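Local coordinates for periplasmic molybdate-binding protein (Azotobacter vinelandii, PDB 1ATG), which binds molybdate and tungstate in a pocket between its two domains, probably to hand molybdate to an ABC transporter for uptake, at residues Q20-T25 with Q208-W212; K81-A87 with P176-P182; W104-I109 with A158-F162. One frame throughout, in Å; residues are numbered along the deposited sequence.

Contact 1 of 3, residues Q20-T25 with Q208-W212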
loop_
_atom_site.group_PDB
_atom_site.type_symbol
_atom_site.label_atom_id
_atom_site.label_comp_id
_atom_site.label_asym_id
_atom_site.label_seq_id
_atom_site.Cartn_x
_atom_site.Cartn_y
_atom_site.Cartn_z
ATOM N N GLN A 20 -4.391 13.813 -12.690
ATOM C CA GLN A 20 -5.654 14.541 -12.654
ATOM C C GLN A 20 -5.496 15.881 -11.960
ATOM O O GLN A 20 -6.069 16.891 -12.435
ATOM C CB GLN A 20 -6.721 13.680 -11.986
ATOM C CG GLN A 20 -8.084 14.342 -11.863
ATOM C CD GLN A 20 -8.690 14.746 -13.186
ATOM O OE1 GLN A 20 -9.563 15.633 -13.236
ATOM N NE2 GLN A 20 -8.261 14.166 -14.296
ATOM N N PHE A 21 -4.749 15.978 -10.880
ATOM C CA PHE A 21 -4.559 17.227 -10.157
ATOM C C PHE A 21 -3.855 18.234 -11.051
ATOM O O PHE A 21 -4.166 19.436 -11.038
ATOM C CB PHE A 21 -3.775 16.965 -8.873
ATOM C CG PHE A 21 -3.557 18.150 -7.980
ATOM C CD1 PHE A 21 -4.618 18.746 -7.311
ATOM C CD2 PHE A 21 -2.284 18.665 -7.793
ATOM C CE1 PHE A 21 -4.407 19.824 -6.475
ATOM C CE2 PHE A 21 -2.074 19.746 -6.959
ATOM C CZ PHE A 21 -3.137 20.334 -6.299
ATOM N N ALA A 22 -2.893 17.762 -11.844
ATOM C CA ALA A 22 -2.180 18.616 -12.795
ATOM C C ALA A 22 -3.104 19.096 -13.895
ATOM O O ALA A 22 -3.084 20.301 -14.234
ATOM C CB ALA A 22 -1.010 17.823 -13.369
ATOM N N LYS A 23 -3.946 18.253 -14.453
ATOM C CA LYS A 23 -4.896 18.663 -15.476
ATOM C C LYS A 23 -5.815 19.745 -14.915
ATOM O O LYS A 23 -6.100 20.751 -15.586
ATOM C CB LYS A 23 -5.718 17.473 -15.956
ATOM C CG LYS A 23 -6.902 17.755 -16.854
ATOM C CD LYS A 23 -7.669 16.494 -17.218
ATOM C CE LYS A 23 -8.885 16.793 -18.076
ATOM N NZ LYS A 23 -8.514 17.104 -19.484
ATOM N N GLN A 24 -6.330 19.548 -13.705
ATOM C CA GLN A 24 -7.263 20.501 -13.131
ATOM C C GLN A 24 -6.655 21.821 -12.718
ATOM O O GLN A 24 -7.314 22.860 -12.917
ATOM C CB GLN A 24 -7.908 19.855 -11.888
ATOM C CG GLN A 24 -8.829 18.703 -12.229
ATOM C CD GLN A 24 -9.427 18.097 -10.968
ATOM O OE1 GLN A 24 -9.478 18.755 -9.930
ATOM N NE2 GLN A 24 -9.901 16.870 -11.090
ATOM N N THR A 25 -5.483 21.840 -12.121
ATOM C CA THR A 25 -4.893 22.996 -11.501
ATOM C C THR A 25 -3.629 23.539 -12.136
ATOM O O THR A 25 -3.206 24.634 -11.771
ATOM C CB THR A 25 -4.510 22.715 -10.020
ATOM O OG1 THR A 25 -3.378 21.831 -9.982
ATOM C CG2 THR A 25 -5.677 22.097 -9.270
ATOM N N GLN A 208 -3.765 22.474 -0.152
ATOM C CA GLN A 208 -4.658 22.405 -1.303
ATOM C C GLN A 208 -4.738 20.968 -1.810
ATOM O O GLN A 208 -5.824 20.453 -2.066
ATOM C CB GLN A 208 -4.211 23.332 -2.434
ATOM C CG GLN A 208 -5.134 23.270 -3.643
ATOM C CD GLN A 208 -4.732 24.162 -4.789
ATOM O OE1 GLN A 208 -5.247 24.030 -5.905
ATOM N NE2 GLN A 208 -3.812 25.089 -4.543
ATOM N N PHE A 209 -3.578 20.328 -1.977
ATOM C CA PHE A 209 -3.558 18.942 -2.460
ATOM C C PHE A 209 -4.239 18.014 -1.478
ATOM O O PHE A 209 -5.020 17.132 -1.877
ATOM C CB PHE A 209 -2.109 18.526 -2.751
ATOM C CG PHE A 209 -2.003 17.134 -3.316
ATOM C CD1 PHE A 209 -2.538 16.840 -4.556
ATOM C CD2 PHE A 209 -1.378 16.121 -2.604
ATOM C CE1 PHE A 209 -2.449 15.563 -5.084
ATOM C CE2 PHE A 209 -1.293 14.847 -3.135
ATOM C CZ PHE A 209 -1.822 14.557 -4.367
ATOM N N MET A 210 -4.018 18.166 -0.184
ATOM C CA MET A 210 -4.635 17.341 0.845
ATOM C C MET A 210 -6.152 17.517 0.840
ATOM O O MET A 210 -6.893 16.549 1.033
ATOM C CB MET A 210 -4.029 17.619 2.213
ATOM C CG MET A 210 -2.582 17.155 2.333
ATOM S SD MET A 210 -2.368 15.371 2.469
ATOM C CE MET A 210 -2.429 15.213 4.259
ATOM N N SER A 211 -6.624 18.743 0.596
ATOM C CA SER A 211 -8.053 19.003 0.485
ATOM C C SER A 211 -8.619 18.338 -0.768
ATOM O O SER A 211 -9.650 17.672 -0.734
ATOM C CB SER A 211 -8.358 20.504 0.441
ATOM O OG SER A 211 -9.724 20.734 0.110
ATOM N N TRP A 212 -7.903 18.452 -1.874
ATOM C CA TRP A 212 -8.296 17.857 -3.139
ATOM C C TRP A 212 -8.403 16.335 -3.039
ATOM O O TRP A 212 -9.300 15.702 -3.591
ATOM C CB TRP A 212 -7.293 18.240 -4.236
ATOM C CG TRP A 212 -7.668 17.680 -5.576
ATOM C CD1 TRP A 212 -8.533 18.208 -6.492
ATOM C CD2 TRP A 212 -7.162 16.471 -6.151
ATOM N NE1 TRP A 212 -8.617 17.384 -7.582
ATOM C CE2 TRP A 212 -7.773 16.310 -7.404
ATOM C CE3 TRP A 212 -6.252 15.490 -5.716
ATOM C CZ2 TRP A 212 -7.515 15.228 -8.231
ATOM C CZ3 TRP A 212 -5.989 14.423 -6.555
ATOM C CH2 TRP A 212 -6.614 14.289 -7.793
#
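F21 packs its ring against F209 and W212, the three forming an aromatic cluster where helices 11-25 and 203-212 meet. The contact with F209 is T-shaped: the F209 edge points at the F21 face, with CD1 of F209 over the ring centre, centroids 5.0 Å apart and planes at 69°. The other face of F21 is backed from its own helix by the hydroxyl of T25. W212 is met differently. CB of F21 stands almost squarely over the six-membered ring of W212, a CH-pi contact of 4.0 Å to the centroid, while CD1 of F21 comes to 3.6 Å from CD2 of W212. With CG anti to the backbone N (chi1 -177°), F21 reaches straight off its helix into this site, where a large flat side chain can touch both partners at once.

The polar part lies at the rim of the W212 ring. Its NE1 donates to OE1 of Q24 at 2.9 Å, a bent bond that arrives above the plane of the amide carbonyl. Glutamine suits position 24, being long enough to reach the indole N-H. Q20 makes an apolar contact instead, its CG meeting the ring edge at CZ2 of W212 (3.8 Å).

Beyond the cluster F209 rests on F53 of strand 51-53, and helix 216-224 touches Q20, Q24 and W212. Such aromatic helix-to-helix packing beside a sheet is in keeping with an alpha/beta lobe of a periplasmic binding protein, here away from the anion pocket.

Contact 2 of 3, residues K81-A87 with P176-P182; sequences KLVLWSA and PGSHWFP
L84 and W180 exchange two backbone bonds, N of L84 to O of W180 at 2.8 Å and N of W180 to O of L84 at 2.9 Å, and S86 and S178 repeat the pattern as the next hydrogen-bonded antiparallel pair. Between them W85 faces H179 as a non-hydrogen-bonded pair. Packing is close at the start of the second strand, too. G177 has a positive phi, and its CA lies 3.2 Å from O of S86, where any CB would collide with that oxygen. Just beyond, NE1 of W85 reaches O of P176 at 2.9 Å; the acceptor lies in the indole plane, although the N-H comes in from above the plane of the P176 carbonyl.

The far end is the solvent side. A water joins O of L82 to O of P182, and the extended chain of the exposed K81 crosses the F181 ring. Its NZ sits 4.4 Å above the ring centre as a cation-pi contact, tentative because K81 was modelled in two positions. CG2 of V83 touches the same ring at CE1 (3.5 Å).

Strand 160-164 flanks the other edge of strand 75-86, helix 116-127 packs on L82, W180 and P182, and helix 146-154 covers W85.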
loop_
_atom_site.group_PDB
_atom_site.type_symbol
_atom_site.label_atom_id
_atom_site.label_comp_id
_atom_site.label_asym_id
_atom_site.label_seq_id
_atom_site.Cartn_x
_atom_site.Cartn_y
_atom_site.Cartn_z
ATOM N N LYS A 81 -6.942 -3.179 0.371
ATOM C CA LYS A 81 -7.517 -4.509 0.327
ATOM C C LYS A 81 -6.393 -5.474 -0.023
ATOM O O LYS A 81 -5.814 -5.408 -1.116
ATOM C CB LYS A 81 -8.612 -4.556 -0.735
ATOM C CG LYS A 81 -9.439 -5.824 -0.768
ATOM C CD LYS A 81 -10.772 -5.596 -1.473
ATOM C CE LYS A 81 -11.649 -6.835 -1.384
ATOM N NZ LYS A 81 -13.053 -6.548 -1.794
ATOM N N LEU A 82 -6.109 -6.368 0.901
ATOM C CA LEU A 82 -5.069 -7.368 0.696
ATOM C C LEU A 82 -5.541 -8.440 -0.266
ATOM O O LEU A 82 -6.698 -8.899 -0.224
ATOM C CB LEU A 82 -4.776 -8.024 2.047
ATOM C CG LEU A 82 -3.664 -9.075 2.043
ATOM C CD1 LEU A 82 -2.294 -8.468 1.779
ATOM C CD2 LEU A 82 -3.664 -9.775 3.398
ATOM N N VAL A 83 -4.635 -8.901 -1.131
ATOM C CA VAL A 83 -4.959 -9.956 -2.070
ATOM C C VAL A 83 -3.848 -10.997 -2.124
ATOM O O VAL A 83 -2.651 -10.620 -2.156
ATOM C CB VAL A 83 -5.166 -9.452 -3.514
ATOM C CG1 VAL A 83 -5.920 -10.508 -4.322
ATOM C CG2 VAL A 83 -5.890 -8.127 -3.612
ATOM N N LEU A 84 -4.209 -12.262 -2.100
ATOM C CA LEU A 84 -3.266 -13.331 -2.425
ATOM C C LEU A 84 -3.353 -13.500 -3.948
ATOM O O LEU A 84 -4.462 -13.700 -4.492
ATOM C CB LEU A 84 -3.669 -14.630 -1.743
ATOM C CG LEU A 84 -2.781 -15.829 -2.119
ATOM C CD1 LEU A 84 -1.365 -15.656 -1.599
ATOM C CD2 LEU A 84 -3.395 -17.112 -1.580
ATOM N N TRP A 85 -2.240 -13.360 -4.634
ATOM C CA TRP A 85 -2.244 -13.344 -6.086
ATOM C C TRP A 85 -1.196 -14.303 -6.612
ATOM O O TRP A 85 -0.159 -14.541 -6.011
ATOM C CB TRP A 85 -1.897 -11.912 -6.530
ATOM C CG TRP A 85 -1.934 -11.648 -8.004
ATOM C CD1 TRP A 85 -2.935 -11.981 -8.881
ATOM C CD2 TRP A 85 -0.911 -11.019 -8.781
ATOM N NE1 TRP A 85 -2.594 -11.565 -10.147
ATOM C CE2 TRP A 85 -1.363 -10.983 -10.123
ATOM C CE3 TRP A 85 0.332 -10.456 -8.490
ATOM C CZ2 TRP A 85 -0.610 -10.418 -11.141
ATOM C CZ3 TRP A 85 1.067 -9.890 -9.519
ATOM C CH2 TRP A 85 0.591 -9.864 -10.831
ATOM N N SER A 86 -1.481 -14.831 -7.801
ATOM C CA SER A 86 -0.508 -15.527 -8.605
ATOM C C SER A 86 -0.673 -15.034 -10.049
ATOM O O SER A 86 -1.804 -14.824 -10.508
ATOM C CB SER A 86 -0.655 -17.043 -8.578
ATOM O OG SER A 86 0.289 -17.680 -9.447
ATOM N N ALA A 87 0.426 -14.970 -10.782
ATOM C CA ALA A 87 0.347 -14.713 -12.218
ATOM C C ALA A 87 -0.249 -15.935 -12.920
ATOM O O ALA A 87 -0.713 -15.799 -14.062
ATOM C CB ALA A 87 1.719 -14.394 -12.801
ATOM N N PRO A 176 -5.710 -10.151 -13.605
ATOM C CA PRO A 176 -5.049 -11.241 -14.320
ATOM C C PRO A 176 -4.603 -12.334 -13.359
ATOM O O PRO A 176 -4.605 -12.162 -12.127
ATOM C CB PRO A 176 -3.878 -10.551 -14.994
ATOM C CG PRO A 176 -3.544 -9.415 -14.088
ATOM C CD PRO A 176 -4.863 -8.942 -13.532
ATOM N N GLY A 177 -4.247 -13.493 -13.903
ATOM C CA GLY A 177 -3.749 -14.598 -13.088
ATOM C C GLY A 177 -4.847 -15.231 -12.263
ATOM O O GLY A 177 -5.914 -15.571 -12.775
ATOM N N SER A 178 -4.590 -15.408 -10.969
ATOM C CA SER A 178 -5.585 -15.942 -10.051
ATOM C C SER A 178 -5.475 -15.206 -8.718
ATOM O O SER A 178 -4.382 -14.737 -8.381
ATOM C CB SER A 178 -5.509 -17.451 -9.900
ATOM O OG SER A 178 -4.212 -17.853 -9.489
ATOM N N HIS A 179 -6.576 -15.075 -7.986
ATOM C CA HIS A 179 -6.502 -14.317 -6.739
ATOM C C HIS A 179 -7.533 -14.750 -5.720
ATOM O O HIS A 179 -8.575 -15.337 -6.032
ATOM C CB HIS A 179 -6.639 -12.816 -7.014
ATOM C CG HIS A 179 -8.039 -12.435 -7.398
ATOM N ND1 HIS A 179 -8.521 -12.619 -8.683
ATOM C CD2 HIS A 179 -9.054 -11.919 -6.664
ATOM C CE1 HIS A 179 -9.776 -12.207 -8.737
ATOM N NE2 HIS A 179 -10.126 -11.795 -7.537
ATOM N N TRP A 180 -7.219 -14.434 -4.470
ATOM C CA TRP A 180 -8.101 -14.684 -3.339
ATOM C C TRP A 180 -7.995 -13.508 -2.382
ATOM O O TRP A 180 -6.895 -13.089 -2.015
ATOM C CB TRP A 180 -7.719 -15.940 -2.575
ATOM C CG TRP A 180 -8.425 -16.174 -1.273
ATOM C CD1 TRP A 180 -9.774 -16.335 -1.079
ATOM C CD2 TRP A 180 -7.836 -16.257 0.029
ATOM N NE1 TRP A 180 -10.046 -16.540 0.247
ATOM C CE2 TRP A 180 -8.875 -16.506 0.955
ATOM C CE3 TRP A 180 -6.524 -16.180 0.494
ATOM C CZ2 TRP A 180 -8.628 -16.683 2.308
ATOM C CZ3 TRP A 180 -6.291 -16.352 1.850
ATOM C CH2 TRP A 180 -7.338 -16.598 2.750
ATOM N N PHE A 181 -9.144 -12.944 -2.028
ATOM C CA PHE A 181 -9.192 -11.896 -1.016
ATOM C C PHE A 181 -9.357 -12.535 0.344
ATOM O O PHE A 181 -10.428 -13.083 0.666
ATOM C CB PHE A 181 -10.382 -10.945 -1.222
ATOM C CG PHE A 181 -10.315 -10.122 -2.467
ATOM C CD1 PHE A 181 -9.425 -9.054 -2.552
ATOM C CD2 PHE A 181 -11.125 -10.382 -3.557
ATOM C CE1 PHE A 181 -9.356 -8.273 -3.692
ATOM C CE2 PHE A 181 -11.058 -9.601 -4.696
ATOM C CZ PHE A 181 -10.179 -8.546 -4.772
ATOM N N PRO A 182 -8.382 -12.494 1.227
ATOM C CA PRO A 182 -8.638 -12.979 2.583
ATOM C C PRO A 182 -9.766 -12.157 3.204
ATOM O O PRO A 182 -9.814 -10.935 3.066
ATOM C CB PRO A 182 -7.325 -12.730 3.302
ATOM C CG PRO A 182 -6.283 -12.655 2.229
ATOM C CD PRO A 182 -7.007 -11.989 1.064
HETATM O O HOH W 1 -8.822 -8.835 1.606
#

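Contact 3 of 3, residues W104-I109 with A158-F162. With ACT (acetate ion), chain C.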
loop_
_atom_site.group_PDB
_atom_site.type_symbol
_atom_site.label_atom_id
_atom_site.label_comp_id
_atom_site.label_asym_id
_atom_site.label_seq_id
_atom_site.Cartn_x
_atom_site.Cartn_y
_atom_site.Cartn_z
ATOM N N TRP A 104 2.960 -25.205 -4.842
ATOM C CA TRP A 104 3.625 -23.955 -5.188
ATOM C C TRP A 104 4.921 -23.916 -4.391
ATOM O O TRP A 104 5.046 -24.609 -3.362
ATOM C CB TRP A 104 2.749 -22.748 -4.881
ATOM C CG TRP A 104 2.220 -22.723 -3.477
ATOM C CD1 TRP A 104 1.090 -23.349 -3.019
ATOM C CD2 TRP A 104 2.798 -22.060 -2.352
ATOM N NE1 TRP A 104 0.934 -23.108 -1.678
ATOM C CE2 TRP A 104 1.956 -22.314 -1.242
ATOM C CE3 TRP A 104 3.919 -21.260 -2.160
ATOM C CZ2 TRP A 104 2.242 -21.808 0.020
ATOM C CZ3 TRP A 104 4.195 -20.762 -0.910
ATOM C CH2 TRP A 104 3.353 -21.029 0.184
ATOM N N ARG A 105 5.851 -23.094 -4.822
ATOM C CA ARG A 105 7.176 -23.033 -4.229
ATOM C C ARG A 105 7.282 -21.929 -3.197
ATOM O O ARG A 105 7.323 -22.234 -1.995
ATOM C CB ARG A 105 8.219 -22.891 -5.348
ATOM C CG ARG A 105 8.272 -24.125 -6.259
ATOM C CD ARG A 105 9.029 -23.827 -7.548
ATOM N NE ARG A 105 8.135 -23.048 -8.435
ATOM C CZ ARG A 105 8.422 -22.859 -9.722
ATOM N NH1 ARG A 105 9.549 -23.327 -10.238
ATOM N NH2 ARG A 105 7.588 -22.190 -10.489
ATOM N N HIS A 106 7.356 -20.676 -3.616
ATOM C CA HIS A 106 7.498 -19.553 -2.700
ATOM C C HIS A 106 6.342 -18.562 -2.764
ATOM O O HIS A 106 5.628 -18.465 -3.758
ATOM C CB HIS A 106 8.777 -18.776 -3.043
ATOM C CG HIS A 106 10.015 -19.619 -2.962
ATOM N ND1 HIS A 106 10.577 -20.261 -4.045
ATOM C CD2 HIS A 106 10.781 -19.949 -1.890
ATOM C CE1 HIS A 106 11.655 -20.932 -3.655
ATOM N NE2 HIS A 106 11.795 -20.757 -2.354
ATOM N N ILE A 107 6.199 -17.829 -1.663
ATOM C CA ILE A 107 5.214 -16.763 -1.567
ATOM C C ILE A 107 5.960 -15.496 -1.191
ATOM O O ILE A 107 6.725 -15.465 -0.194
ATOM C CB ILE A 107 4.111 -17.102 -0.542
ATOM C CG1 ILE A 107 3.091 -15.954 -0.499
ATOM C CG2 ILE A 107 4.628 -17.438 0.852
ATOM C CD1 ILE A 107 1.811 -16.320 0.232
ATOM N N ALA A 108 5.791 -14.445 -1.973
ATOM C CA ALA A 108 6.402 -13.149 -1.718
ATOM C C ALA A 108 5.571 -12.376 -0.707
ATOM O O ALA A 108 4.382 -12.106 -0.947
ATOM C CB ALA A 108 6.551 -12.357 -3.007
ATOM N N ILE A 109 6.168 -12.064 0.444
ATOM C CA ILE A 109 5.468 -11.305 1.478
ATOM C C ILE A 109 6.374 -10.158 1.864
ATOM O O ILE A 109 7.546 -10.369 2.232
ATOM C CB ILE A 109 5.089 -12.130 2.715
ATOM C CG1 ILE A 109 4.331 -13.389 2.279
ATOM C CG2 ILE A 109 4.292 -11.280 3.698
ATOM C CD1 ILE A 109 3.778 -14.243 3.386
ATOM N N ALA A 158 8.037 -15.419 -7.793
ATOM C CA ALA A 158 7.325 -16.066 -6.710
ATOM C C ALA A 158 6.012 -16.632 -7.266
ATOM O O ALA A 158 5.262 -15.880 -7.898
ATOM C CB ALA A 158 7.012 -15.136 -5.539
ATOM N N ASP A 159 5.712 -17.896 -7.035
ATOM C CA ASP A 159 4.450 -18.478 -7.459
ATOM C C ASP A 159 3.275 -17.712 -6.860
ATOM O O ASP A 159 2.288 -17.514 -7.559
ATOM C CB ASP A 159 4.389 -19.954 -7.036
ATOM C CG ASP A 159 5.245 -20.878 -7.878
ATOM O OD1 ASP A 159 5.478 -20.602 -9.085
ATOM O OD2 ASP A 159 5.665 -21.936 -7.357
ATOM N N LEU A 160 3.366 -17.344 -5.590
ATOM C CA LEU A 160 2.307 -16.622 -4.901
ATOM C C LEU A 160 2.855 -15.321 -4.346
ATOM O O LEU A 160 4.051 -15.239 -4.054
ATOM C CB LEU A 160 1.776 -17.435 -3.715
ATOM C CG LEU A 160 1.189 -18.811 -4.010
ATOM C CD1 LEU A 160 0.651 -19.409 -2.712
ATOM C CD2 LEU A 160 0.083 -18.763 -5.058
ATOM N N GLY A 161 1.952 -14.388 -4.048
ATOM C CA GLY A 161 2.371 -13.180 -3.346
ATOM C C GLY A 161 1.183 -12.521 -2.672
ATOM O O GLY A 161 0.047 -12.641 -3.121
ATOM N N PHE A 162 1.481 -11.808 -1.584
ATOM C CA PHE A 162 0.493 -10.953 -0.926
ATOM C C PHE A 162 0.732 -9.527 -1.397
ATOM O O PHE A 162 1.800 -8.940 -1.184
ATOM C CB PHE A 162 0.572 -11.046 0.590
ATOM C CG PHE A 162 -0.214 -12.165 1.201
ATOM C CD1 PHE A 162 -1.586 -12.235 1.034
ATOM C CD2 PHE A 162 0.411 -13.158 1.947
ATOM C CE1 PHE A 162 -2.316 -13.255 1.608
ATOM C CE2 PHE A 162 -0.316 -14.167 2.536
ATOM C CZ PHE A 162 -1.688 -14.234 2.367
HETATM C C ACT C . 8.857 -19.728 -7.042
HETATM O O ACT C . 7.908 -19.546 -6.253
HETATM O OXT ACT C . 9.964 -20.189 -6.632
HETATM C CH3 ACT C . 8.717 -19.459 -8.503
#
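A bend at chi3 (-77°) swings the guanidinium of R105 round to the carboxylate of D159. The two groups engage side-on: NE of R105 donates to OD2 of D159 at 2.9 Å in a practically straight bond, and NH2 of R105 to OD1 of D159 at 3.0 Å. OD2 takes a second N-H, from the backbone of R105 (N to OD2, 2.8 Å), on its anti lone pair, so side chain and main chain of one residue fix the carboxylate's rotation. Replacing D159 with an alanine would probably leave the R105 guanidinium without its counter-charge and free to swing, and deprive the R105 backbone N-H of its acceptor.

Past this salt bridge the chains run on as neighbouring parallel strands of the alpha/beta domain, I107 paired with L160 and A108 with G161. N of A108 binds O of L160 at 2.8 Å, and strand 107-110 has strand 140-143 on its other side. On the face of A108, its CB meets CB of A158, two small side chains in close contact. Branched and aromatic ones fill the opposite face: CD1 of I107 lies 3.8 Å from CE2 of F162, and CD1 of I109 meets the edge of that ring.

W104 places its CG between backbone N and carbonyl carbon (chi1 52°), which lays the indole against L160; CD1 of the leucine sits 3.5 Å over the centroid of the five-membered ring. NE1 of W104 donates to O of V98. An acetate, probably from the crystallisation liquor, accepts hydrogen bonds from ND1 of H106 at OXT (2.7 Å) and from the backbone N of both D159 (2.9 Å) and H106 at O, its methyl lying over a face of the R105 guanidinium.

Overall arrangement
Contacts 2 and 3 belong to one domain and one continuous sheet, their centres 11 Å apart. Strands 75-86 and 160-164 join them: N of W85 bonds to O of G161 at 2.8 Å, OG of S86 to O of D159 at 2.8 Å, and CD1 of L84 packs on CD1 of I107. Contact 1 lies in the other domain, its centre 31 Å from that of contact 2 and 37 Å from that of contact 3. The tungstate is held between the domains. In contact 2 the side chain of L82 is about 8 Å from the tungstate. In contact 3 the side chain of I109 is about 9 Å from the tungstate. The side chain of L82 is about 4 Å from that of pocket residue Y117.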